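Local coordinates for protein DMATS type aromatic prenyltransferase (Micromonospora olivasterospora, PDB 6ZRY) that probably transfers a dimethylallyl group to the six-position of the tryptophan indole, as a member of the DMATS-type aromatic prenyltransferases, at residues T215-V221 against R251-P257; R256-Y262 against G273-P279; R281-D286 against V352-R356; I312-R318 against L345-A349. All coordinates share one frame; numbering follows the deposited sequence.

Contact 1: T215-V221 against R251-P257; sequences THHEAEV and RRFDGRP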
# COMPACT_ATOMS: atom_id res chain seq x y z
N THR A 215 4.00 9.44 -6.35
CA THR A 215 4.56 8.58 -7.40
C THR A 215 5.48 9.44 -8.24
O THR A 215 5.03 10.49 -8.74
CB THR A 215 3.46 7.90 -8.22
OG1 THR A 215 2.64 7.14 -7.32
CG2 THR A 215 4.02 7.01 -9.30
N HIS A 216 6.73 9.02 -8.36
CA HIS A 216 7.80 9.72 -9.08
C HIS A 216 7.99 9.05 -10.45
O HIS A 216 8.76 8.08 -10.52
CB HIS A 216 9.09 9.70 -8.25
CG HIS A 216 8.96 10.34 -6.92
ND1 HIS A 216 8.81 11.71 -6.76
CD2 HIS A 216 9.02 9.82 -5.67
CE1 HIS A 216 8.73 12.00 -5.48
NE2 HIS A 216 8.88 10.87 -4.79
N HIS A 217 7.31 9.53 -11.48
CA HIS A 217 7.35 8.90 -12.82
C HIS A 217 8.72 9.10 -13.46
O HIS A 217 9.25 10.21 -13.37
CB HIS A 217 6.20 9.43 -13.69
CG HIS A 217 4.88 8.96 -13.22
ND1 HIS A 217 4.40 7.69 -13.53
CD2 HIS A 217 3.98 9.52 -12.39
CE1 HIS A 217 3.22 7.52 -12.96
NE2 HIS A 217 2.94 8.64 -12.24
N GLU A 218 9.28 8.04 -14.05
CA GLU A 218 10.55 8.06 -14.83
C GLU A 218 11.58 8.90 -14.06
O GLU A 218 12.00 9.96 -14.58
CB GLU A 218 10.30 8.63 -16.23
CG GLU A 218 9.47 7.72 -17.11
CD GLU A 218 8.41 8.46 -17.90
OE1 GLU A 218 8.42 8.37 -19.15
OE2 GLU A 218 7.58 9.13 -17.26
N ALA A 219 11.93 8.46 -12.87
CA ALA A 219 12.64 9.29 -11.88
C ALA A 219 14.06 8.77 -11.68
O ALA A 219 14.27 7.51 -11.66
CB ALA A 219 11.88 9.33 -10.57
N GLU A 220 14.98 9.71 -11.52
CA GLU A 220 16.35 9.43 -11.03
C GLU A 220 16.29 9.25 -9.51
O GLU A 220 15.59 10.04 -8.86
CB GLU A 220 17.28 10.60 -11.38
CG GLU A 220 17.39 10.85 -12.86
CD GLU A 220 18.26 9.87 -13.61
OE1 GLU A 220 18.77 8.91 -12.96
OE2 GLU A 220 18.43 10.05 -14.84
N VAL A 221 17.02 8.27 -8.98
CA VAL A 221 17.16 8.07 -7.51
C VAL A 221 17.67 9.38 -6.88
O VAL A 221 17.29 9.68 -5.77
CB VAL A 221 18.04 6.84 -7.17
CG1 VAL A 221 19.44 6.96 -7.71
CG2 VAL A 221 18.08 6.57 -5.69
N ARG A 251 19.56 3.20 -11.93
CA ARG A 251 19.55 4.57 -11.33
C ARG A 251 18.31 5.34 -11.81
O ARG A 251 17.85 6.22 -11.06
CB ARG A 251 20.80 5.37 -11.70
CG ARG A 251 22.10 4.88 -11.06
CD ARG A 251 23.19 5.93 -11.19
NE ARG A 251 22.71 7.20 -10.66
CZ ARG A 251 22.81 7.60 -9.39
NH1 ARG A 251 23.43 6.84 -8.49
NH2 ARG A 251 22.28 8.76 -9.01
N ARG A 252 17.87 5.08 -13.04
CA ARG A 252 16.63 5.64 -13.63
C ARG A 252 15.57 4.56 -13.55
O ARG A 252 15.73 3.56 -14.22
CB ARG A 252 16.77 5.96 -15.12
CG ARG A 252 17.76 7.05 -15.45
CD ARG A 252 17.53 7.69 -16.82
NE ARG A 252 16.12 7.91 -17.21
CZ ARG A 252 15.21 8.66 -16.54
NH1 ARG A 252 15.51 9.25 -15.39
NH2 ARG A 252 13.98 8.78 -17.01
N PHE A 253 14.55 4.76 -12.76
CA PHE A 253 13.44 3.79 -12.62
C PHE A 253 12.40 4.17 -13.69
O PHE A 253 11.39 4.81 -13.38
CB PHE A 253 13.01 3.75 -11.16
CG PHE A 253 14.02 3.06 -10.26
CD1 PHE A 253 15.20 3.68 -9.88
CD2 PHE A 253 13.80 1.76 -9.81
CE1 PHE A 253 16.12 3.04 -9.06
CE2 PHE A 253 14.71 1.13 -8.98
CZ PHE A 253 15.87 1.76 -8.62
N ASP A 254 12.70 3.79 -14.94
CA ASP A 254 11.89 4.07 -16.16
C ASP A 254 10.88 2.96 -16.42
O ASP A 254 10.07 3.14 -17.34
CB ASP A 254 12.79 4.27 -17.38
CG ASP A 254 13.48 5.61 -17.37
OD1 ASP A 254 12.98 6.52 -16.64
OD2 ASP A 254 14.49 5.75 -18.09
N GLY A 255 10.92 1.87 -15.66
CA GLY A 255 9.81 0.90 -15.60
C GLY A 255 8.73 1.41 -14.69
O GLY A 255 8.38 2.60 -14.78
N ARG A 256 8.21 0.57 -13.81
CA ARG A 256 7.23 0.99 -12.80
C ARG A 256 7.92 1.99 -11.88
O ARG A 256 9.12 1.85 -11.60
CB ARG A 256 6.64 -0.21 -12.09
CG ARG A 256 5.78 -1.06 -12.99
CD ARG A 256 5.05 -2.13 -12.22
NE ARG A 256 4.42 -3.11 -13.07
CZ ARG A 256 3.21 -3.00 -13.62
NH1 ARG A 256 2.46 -1.93 -13.42
NH2 ARG A 256 2.75 -3.98 -14.38
N PRO A 257 7.21 3.06 -11.47
CA PRO A 257 7.84 4.19 -10.81
C PRO A 257 8.15 3.94 -9.33
O PRO A 257 7.40 3.24 -8.68
CB PRO A 257 6.77 5.30 -10.94
CG PRO A 257 5.46 4.56 -10.95
CD PRO A 257 5.77 3.26 -11.68
O HOH W 1 10.58 6.18 -10.83
O HOH W 2 8.29 5.32 -13.99
O HOH W 3 19.84 9.24 -9.88
O HOH W 4 21.08 9.28 -11.88
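E220 and R252 form a non-hydrogen-bonded antiparallel pair where the weakly bonded strand 252-253 lies along the end of strand 209-220, at the edge of the ABBA barrel. The backbones are joined on either side of this pair. F253 N donates to A219 O at 3.0 Å, and V221 N donates to R251 O at 3.0 Å. The side chains of the pair form a salt bridge. The E220 chain folds back at chi2 (-76°), which lays its carboxylate against the R252 aliphatic part and puts OE2 3.1 Å from R252 NH1. The bond is weak, its N-H...O angle 145°, and the two planes are 54° apart. R252 NE also donates weakly to D254 OD2, which makes a three-residue charge network. R252 NH2 has a weak bond to E218 O. At H217 and E218 the strand is interrupted, and a water links the two segments: it receives from E218 N and donates to F253 O and G255 O. The P257 ring sits against T215, with P257 CG and T215 CG2 only 3.3 Å apart, a tight fit. V221 CG1 lies over one face of the R251 guanidinium. E220 is the N-cap residue of helix 221-228. F253 and V221 lean on C243 of helix 236-247, and T215 touches V259 of strand 258-265.

Contact 2: R256-Y262 against G273-P279; sequences RPLVGSY and GYSIYVP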
# COMPACT_ATOMS: atom_id res chain seq x y z
N ARG A 256 8.21 0.57 -13.81
CA ARG A 256 7.23 0.99 -12.80
C ARG A 256 7.92 1.99 -11.88
O ARG A 256 9.12 1.85 -11.60
CB ARG A 256 6.64 -0.21 -12.09
CG ARG A 256 5.78 -1.06 -12.99
CD ARG A 256 5.05 -2.13 -12.22
NE ARG A 256 4.42 -3.11 -13.07
CZ ARG A 256 3.21 -3.00 -13.62
NH1 ARG A 256 2.46 -1.93 -13.42
NH2 ARG A 256 2.75 -3.98 -14.38
N PRO A 257 7.21 3.06 -11.47
CA PRO A 257 7.84 4.19 -10.81
C PRO A 257 8.15 3.94 -9.33
O PRO A 257 7.40 3.24 -8.68
CB PRO A 257 6.77 5.30 -10.94
CG PRO A 257 5.46 4.56 -10.95
CD PRO A 257 5.77 3.26 -11.68
N LEU A 258 9.20 4.57 -8.83
CA LEU A 258 9.45 4.68 -7.39
C LEU A 258 8.30 5.47 -6.75
O LEU A 258 7.77 6.41 -7.40
CB LEU A 258 10.78 5.36 -7.13
CG LEU A 258 12.02 4.58 -7.55
CD1 LEU A 258 13.24 5.44 -7.43
CD2 LEU A 258 12.17 3.31 -6.73
N VAL A 259 7.99 5.13 -5.53
CA VAL A 259 6.96 5.81 -4.74
C VAL A 259 7.55 6.16 -3.40
O VAL A 259 8.25 5.33 -2.81
CB VAL A 259 5.69 4.96 -4.61
CG1 VAL A 259 4.68 5.59 -3.68
CG2 VAL A 259 5.07 4.70 -5.96
N GLY A 260 7.30 7.36 -2.95
CA GLY A 260 7.66 7.78 -1.60
C GLY A 260 6.45 8.11 -0.79
O GLY A 260 5.50 8.68 -1.35
N SER A 261 6.49 7.83 0.50
CA SER A 261 5.43 8.26 1.44
C SER A 261 6.03 9.11 2.55
O SER A 261 7.19 8.91 2.92
CB SER A 261 4.61 7.11 1.95
OG SER A 261 5.33 6.36 2.89
N TYR A 262 5.25 10.09 2.96
CA TYR A 262 5.58 11.13 3.94
C TYR A 262 4.58 11.06 5.06
O TYR A 262 3.39 11.09 4.80
CB TYR A 262 5.55 12.49 3.24
CG TYR A 262 6.56 12.60 2.13
CD1 TYR A 262 6.28 12.15 0.84
CD2 TYR A 262 7.84 13.02 2.41
CE1 TYR A 262 7.25 12.18 -0.17
CE2 TYR A 262 8.81 13.09 1.42
CZ TYR A 262 8.51 12.69 0.13
OH TYR A 262 9.51 12.77 -0.81
N GLY A 273 8.43 10.86 9.12
CA GLY A 273 8.61 9.49 8.65
C GLY A 273 8.63 9.50 7.17
O GLY A 273 7.92 10.38 6.59
N TYR A 274 9.43 8.63 6.58
CA TYR A 274 9.57 8.46 5.13
C TYR A 274 9.65 6.98 4.82
O TYR A 274 10.38 6.28 5.52
CB TYR A 274 10.82 9.15 4.61
CG TYR A 274 11.01 8.97 3.14
CD1 TYR A 274 10.29 9.71 2.24
CD2 TYR A 274 11.92 8.03 2.65
CE1 TYR A 274 10.43 9.53 0.88
CE2 TYR A 274 12.09 7.86 1.29
CZ TYR A 274 11.34 8.60 0.41
OH TYR A 274 11.50 8.44 -0.93
N SER A 275 8.97 6.53 3.77
CA SER A 275 9.18 5.19 3.16
C SER A 275 9.42 5.35 1.67
O SER A 275 8.80 6.20 1.07
CB SER A 275 8.04 4.26 3.41
OG SER A 275 7.91 4.04 4.79
N ILE A 276 10.30 4.55 1.14
CA ILE A 276 10.55 4.38 -0.31
C ILE A 276 10.02 2.99 -0.70
O ILE A 276 10.28 2.01 0.05
CB ILE A 276 12.05 4.59 -0.66
CG1 ILE A 276 12.33 4.41 -2.15
CG2 ILE A 276 12.98 3.71 0.16
CD1 ILE A 276 11.74 5.46 -3.02
N TYR A 277 9.26 2.93 -1.78
CA TYR A 277 8.62 1.71 -2.29
C TYR A 277 9.18 1.44 -3.66
O TYR A 277 8.93 2.21 -4.59
CB TYR A 277 7.10 1.82 -2.31
CG TYR A 277 6.47 2.27 -1.02
CD1 TYR A 277 6.48 3.61 -0.66
CD2 TYR A 277 5.84 1.39 -0.16
CE1 TYR A 277 5.95 4.05 0.53
CE2 TYR A 277 5.27 1.81 1.03
CZ TYR A 277 5.32 3.15 1.37
OH TYR A 277 4.77 3.61 2.54
N VAL A 278 9.97 0.39 -3.79
CA VAL A 278 10.51 -0.04 -5.08
C VAL A 278 9.58 -1.12 -5.65
O VAL A 278 9.43 -2.19 -5.03
CB VAL A 278 11.95 -0.56 -4.96
CG1 VAL A 278 12.49 -1.03 -6.29
CG2 VAL A 278 12.86 0.49 -4.33
N PRO A 279 9.05 -0.92 -6.87
CA PRO A 279 8.24 -1.94 -7.55
C PRO A 279 9.18 -2.95 -8.22
O PRO A 279 9.32 -2.98 -9.46
CB PRO A 279 7.42 -1.12 -8.52
CG PRO A 279 8.40 -0.02 -8.94
CD PRO A 279 9.16 0.31 -7.68
O HOH W 5 10.55 10.36 -2.24
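S261 holds its OG between the backbone N and the carbonyl carbon (chi1 74°), while Y277 has its CG anti to the carbonyl carbon (chi1 -51°). Together these torsions bring S261 OG to Y277 OH at 2.8 Å, a hydrogen bond in which either hydroxyl could be the donor. The two residues belong to the antiparallel beta hairpin of strands 258-265 and 273-278, part of the curled sheet of the ABBA barrel. The axes of strands 258-262 and 273-278 come within 4.7 Å of each other. V259 with Y277 and S261 with S275 are hydrogen-bonded pairs. In the first, Y277 N gives to V259 O at 2.8 Å; in the second, S261 N gives to S275 O at 2.9 Å. The face with V259, S261, S275 and Y277 looks toward the bound tryptophan, which the Y277 ring touches. V259 O and S261 N lie at the edge of this ring, and V259 CG1 packs against its CD1. The other face carries Y262, Y274 and I276 and is covered by helix 221-228, with A227 against Y262 and V224 against Y274 and I276. At the open end of the hairpin, P279 CG rests against R256 CB. L258 CD2 meets V278 CG2. Y274 turns its edge to the face of Y262 in a T-shaped stack, with the planes 64° apart and the centroids 5.3 Å apart. One water bridges the two phenols, unusually close to Y274 OH and 3.0 Å from Y262 OH.

Contact 3: R281-D286 against V352-R356; sequences RSYVTD and VSPPR. With TRP (tryptophan), chain C.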
# COMPACT_ATOMS: atom_id res chain seq x y z
N ARG A 281 9.20 -5.98 -8.97
CA ARG A 281 8.72 -6.88 -10.05
C ARG A 281 9.09 -6.32 -11.43
O ARG A 281 9.18 -7.12 -12.39
CB ARG A 281 7.20 -7.06 -9.99
CG ARG A 281 6.39 -5.78 -10.28
CD ARG A 281 4.94 -6.12 -10.02
NE ARG A 281 3.95 -5.12 -10.32
CZ ARG A 281 3.71 -4.01 -9.62
NH1 ARG A 281 4.44 -3.66 -8.59
NH2 ARG A 281 2.69 -3.24 -9.98
N SER A 282 9.30 -5.02 -11.54
CA SER A 282 9.60 -4.35 -12.84
C SER A 282 11.11 -4.44 -13.17
O SER A 282 11.47 -4.14 -14.30
CB SER A 282 9.13 -2.92 -12.79
OG SER A 282 9.22 -2.28 -14.04
N TYR A 283 11.95 -4.86 -12.22
CA TYR A 283 13.43 -4.73 -12.31
C TYR A 283 14.12 -6.07 -12.10
O TYR A 283 15.32 -6.06 -11.86
CB TYR A 283 13.87 -3.63 -11.34
CG TYR A 283 13.25 -2.30 -11.71
CD1 TYR A 283 13.72 -1.58 -12.79
CD2 TYR A 283 12.12 -1.82 -11.05
CE1 TYR A 283 13.16 -0.37 -13.16
CE2 TYR A 283 11.53 -0.62 -11.42
CZ TYR A 283 12.04 0.11 -12.48
OH TYR A 283 11.46 1.29 -12.86
N VAL A 284 13.40 -7.17 -12.24
CA VAL A 284 13.95 -8.54 -12.07
C VAL A 284 13.50 -9.42 -13.24
O VAL A 284 12.55 -9.04 -13.94
CB VAL A 284 13.50 -9.16 -10.74
CG1 VAL A 284 14.06 -8.41 -9.53
CG2 VAL A 284 11.97 -9.26 -10.66
N THR A 285 14.15 -10.57 -13.41
CA THR A 285 13.76 -11.61 -14.39
C THR A 285 12.57 -12.40 -13.85
O THR A 285 11.73 -12.83 -14.66
CB THR A 285 14.95 -12.50 -14.74
OG1 THR A 285 15.54 -13.02 -13.55
CG2 THR A 285 15.97 -11.73 -15.54
N ASP A 286 12.49 -12.57 -12.54
CA ASP A 286 11.56 -13.51 -11.90
C ASP A 286 11.59 -13.32 -10.38
O ASP A 286 12.44 -12.62 -9.90
CB ASP A 286 11.92 -14.95 -12.31
CG ASP A 286 13.34 -15.31 -11.96
OD1 ASP A 286 13.63 -15.43 -10.76
OD2 ASP A 286 14.14 -15.47 -12.88
N VAL A 352 -0.31 -15.50 -13.17
CA VAL A 352 1.12 -15.46 -12.78
C VAL A 352 1.83 -14.79 -13.95
O VAL A 352 1.80 -15.36 -14.99
CB VAL A 352 1.68 -16.85 -12.50
CG1 VAL A 352 3.18 -16.83 -12.23
CG2 VAL A 352 0.94 -17.52 -11.36
N SER A 353 2.38 -13.59 -13.77
CA SER A 353 3.10 -12.90 -14.86
C SER A 353 4.32 -13.75 -15.21
O SER A 353 5.00 -14.24 -14.32
CB SER A 353 3.50 -11.51 -14.48
OG SER A 353 2.35 -10.72 -14.24
N PRO A 354 4.61 -13.96 -16.49
CA PRO A 354 5.73 -14.81 -16.88
C PRO A 354 7.10 -14.18 -16.60
O PRO A 354 7.25 -12.95 -16.60
CB PRO A 354 5.54 -14.98 -18.40
CG PRO A 354 4.80 -13.73 -18.82
CD PRO A 354 3.88 -13.40 -17.65
N PRO A 355 8.15 -15.00 -16.41
CA PRO A 355 9.52 -14.50 -16.27
C PRO A 355 9.90 -13.63 -17.48
O PRO A 355 9.36 -13.87 -18.51
CB PRO A 355 10.43 -15.74 -16.23
CG PRO A 355 9.50 -16.96 -16.37
CD PRO A 355 8.07 -16.47 -16.44
N ARG A 356 10.82 -12.67 -17.32
CA ARG A 356 11.13 -11.64 -18.36
C ARG A 356 12.62 -11.63 -18.68
O ARG A 356 13.39 -11.61 -17.75
CB ARG A 356 10.68 -10.26 -17.90
CG ARG A 356 9.17 -10.12 -17.82
CD ARG A 356 8.82 -8.75 -17.33
NE ARG A 356 9.45 -8.55 -16.03
CZ ARG A 356 10.04 -7.44 -15.62
NH1 ARG A 356 10.10 -6.36 -16.40
NH2 ARG A 356 10.58 -7.42 -14.42
N TRP C . -0.80 -2.19 -7.77
CA TRP C . -0.72 -0.69 -7.68
C TRP C . 0.69 -0.24 -8.10
O TRP C . 0.90 0.97 -8.32
CB TRP C . -1.09 -0.19 -6.27
CG TRP C . -0.18 -0.66 -5.18
CD1 TRP C . -0.24 -1.85 -4.51
CD2 TRP C . 0.92 0.07 -4.61
NE1 TRP C . 0.76 -1.91 -3.57
CE2 TRP C . 1.48 -0.75 -3.59
CE3 TRP C . 1.49 1.33 -4.84
CZ2 TRP C . 2.58 -0.35 -2.83
CZ3 TRP C . 2.58 1.73 -4.08
CH2 TRP C . 3.11 0.90 -3.09
OXT TRP C . 1.62 -1.07 -8.22
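T285 and R356 join the loop before helix 287-300 to the last modelled residues of the chain, beside the tryptophan pocket. R356 N donates to T285 O at 2.8 Å, in the carbonyl plane and on a lone pair. The return contact is a CA-H...O approach of T285 CA to R356 O. The same T285 O also touches P355 CA, so one carbonyl meets both residues. The R356 side chain bends at chi3 (-57°) and brings its guanidinium to the backbone of residues 281-284. There NH1 donates weakly to S282 O at 3.3 Å, which lies at the guanidinium edge. The ring of P355 comes near D286 CB. D286 is the N-cap of the following helix: its OD1 accepts from E289 N, and its OD2 forms a salt bridge with R321. The R281 side chain reaches into the tryptophan pocket. Its chain is extended from CG to NE, and NH2 donates to OXT of the bound tryptophan at 3.0 Å with an N-H...O angle of 162°. OXT lies at the edge of the guanidinium, in its plane. D56 pairs with R281 NE and A328 O takes a bond from NH1, so three partners fix the rotation of the group. An arginine bound in this way to the carboxylate of the bound tryptophan belongs to the amino-acid end of the tryptophan site in this ABBA-barrel prenyltransferase.

Contact 4: I312-R318 against L345-A349; sequences IAAVTPR and LSAEA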
# COMPACT_ATOMS: atom_id res chain seq x y z
N ILE A 312 6.47 -16.27 1.70
CA ILE A 312 6.41 -16.56 0.23
C ILE A 312 5.70 -17.90 0.05
O ILE A 312 4.74 -17.96 -0.73
CB ILE A 312 7.82 -16.51 -0.41
CG1 ILE A 312 8.35 -15.08 -0.51
CG2 ILE A 312 7.83 -17.19 -1.76
CD1 ILE A 312 9.87 -15.01 -0.73
N ALA A 313 6.16 -18.94 0.74
CA ALA A 313 5.64 -20.32 0.62
C ALA A 313 4.16 -20.36 1.02
O ALA A 313 3.39 -21.17 0.43
CB ALA A 313 6.45 -21.26 1.46
N ALA A 314 3.76 -19.56 2.01
CA ALA A 314 2.34 -19.45 2.48
C ALA A 314 1.47 -18.95 1.33
O ALA A 314 0.32 -19.43 1.21
CB ALA A 314 2.24 -18.55 3.68
N VAL A 315 1.97 -17.99 0.55
CA VAL A 315 1.17 -17.36 -0.54
C VAL A 315 1.10 -18.31 -1.74
O VAL A 315 0.02 -18.46 -2.30
CB VAL A 315 1.68 -15.96 -0.89
CG1 VAL A 315 1.00 -15.42 -2.14
CG2 VAL A 315 1.48 -15.05 0.28
N THR A 316 2.18 -18.95 -2.13
CA THR A 316 2.14 -19.84 -3.29
C THR A 316 3.26 -20.86 -3.19
O THR A 316 4.41 -20.52 -2.82
CB THR A 316 2.23 -19.06 -4.59
OG1 THR A 316 2.17 -19.99 -5.67
CG2 THR A 316 3.49 -18.22 -4.71
N PRO A 317 2.99 -22.12 -3.58
CA PRO A 317 4.04 -23.13 -3.66
C PRO A 317 4.75 -23.18 -5.01
O PRO A 317 5.60 -24.02 -5.20
CB PRO A 317 3.19 -24.40 -3.45
CG PRO A 317 1.96 -24.13 -4.20
CD PRO A 317 1.67 -22.65 -3.96
N ARG A 318 4.41 -22.29 -5.94
CA ARG A 318 4.96 -22.35 -7.31
C ARG A 318 6.47 -22.09 -7.26
O ARG A 318 6.96 -21.46 -6.33
CB ARG A 318 4.32 -21.33 -8.24
CG ARG A 318 4.71 -19.89 -7.99
CD ARG A 318 4.39 -19.16 -9.27
NE ARG A 318 4.38 -17.71 -9.18
CZ ARG A 318 5.47 -16.95 -9.34
NH1 ARG A 318 6.66 -17.51 -9.48
NH2 ARG A 318 5.34 -15.62 -9.32
N LEU A 345 3.29 -9.05 -1.29
CA LEU A 345 3.10 -10.37 -1.92
C LEU A 345 1.74 -10.43 -2.63
O LEU A 345 0.69 -10.16 -2.00
CB LEU A 345 3.23 -11.44 -0.83
CG LEU A 345 4.59 -11.51 -0.16
CD1 LEU A 345 4.56 -12.51 1.01
CD2 LEU A 345 5.67 -11.91 -1.15
N SER A 346 1.76 -10.75 -3.92
CA SER A 346 0.58 -10.81 -4.78
C SER A 346 -0.21 -12.11 -4.56
O SER A 346 0.39 -13.17 -4.47
CB SER A 346 0.97 -10.68 -6.22
OG SER A 346 1.70 -9.48 -6.45
N ALA A 347 -1.52 -12.02 -4.56
CA ALA A 347 -2.42 -13.19 -4.50
C ALA A 347 -2.28 -14.05 -5.75
O ALA A 347 -2.42 -15.26 -5.64
CB ALA A 347 -3.84 -12.70 -4.31
N GLU A 348 -2.05 -13.45 -6.91
CA GLU A 348 -2.00 -14.16 -8.21
C GLU A 348 -3.25 -15.06 -8.34
O GLU A 348 -3.13 -16.23 -8.80
CB GLU A 348 -0.73 -14.99 -8.33
CG GLU A 348 0.55 -14.18 -8.30
CD GLU A 348 1.84 -14.98 -8.54
OE1 GLU A 348 2.71 -14.45 -9.18
OE2 GLU A 348 1.97 -16.12 -7.98
N ALA A 349 -4.41 -14.53 -8.01
CA ALA A 349 -5.68 -15.27 -8.12
C ALA A 349 -6.03 -15.46 -9.61
O ALA A 349 -6.72 -16.45 -9.92
CB ALA A 349 -6.78 -14.59 -7.36
O HOH W 6 1.13 -18.68 -7.81
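R318 and E348 form a two-bonded salt bridge between the loops that follow helix 305-315 and strand 341-346 of the ABBA fold. The arginine meets the carboxylate side-on. NH2 donates to E348 OE1 at 2.9 Å, nearly straight, on the syn lone pair of OE1. NE donates to E348 OE2 at 3.1 Å, again on the syn side but somewhat out of the carboxylate plane. The guanidinium and carboxylate planes are 30° apart, close to coplanar. Both chains are stretched: E348 is extended beyond CG and R318 from CG to NE, and they cross at about a right angle. Apolar contacts lie deeper. V315 CG2 meets L345 CD1 at 4.1 Å, and I312 CG1 meets L345 CD2 at 4.2 Å. V315 CG1 comes up to S346 O at 3.3 Å. A second shell positions these groups. R318 NH2 has a further salt bridge with D287, and NH1 donates to L320 O, so the guanidinium is held along several edges. This second carboxylate would probably help keep the arginine charged. Helix 6-21 packs beside V315 and A347: L17 touches V315, and Q13 NE2 bonds to both V315 O and A347 O. The turn that carries R318 is an ST turn, in which T316 OG1 accepts from R318 N at 3.2 Å. One water ties this turn to the salt bridge, lying 2.7 Å from T316 OG1 and donating to E348 OE2 at 2.7 Å.

Overall arrangement
Along the chain, contact 1 comes first. It closes a loop that holds helices 221-228 and 236-247 and brings strand 252-253 beside strand 209-220. Contact 2 follows directly, sharing R256 and P257, and closes the hairpin of strands 258-265 and 273-278; strand 258-265 also pairs with strand 209-220 of contact 1. Contact 3 then spans from the loop after that hairpin to the C-terminal end of the model. Contact 4 is nested inside it and joins helix 305-315 to strand 341-346. R256 links the first two contacts to contact 3, for its backbone meets S282 and Y283. V352 packs on R318 and so joins contacts 3 and 4. No contacts cross.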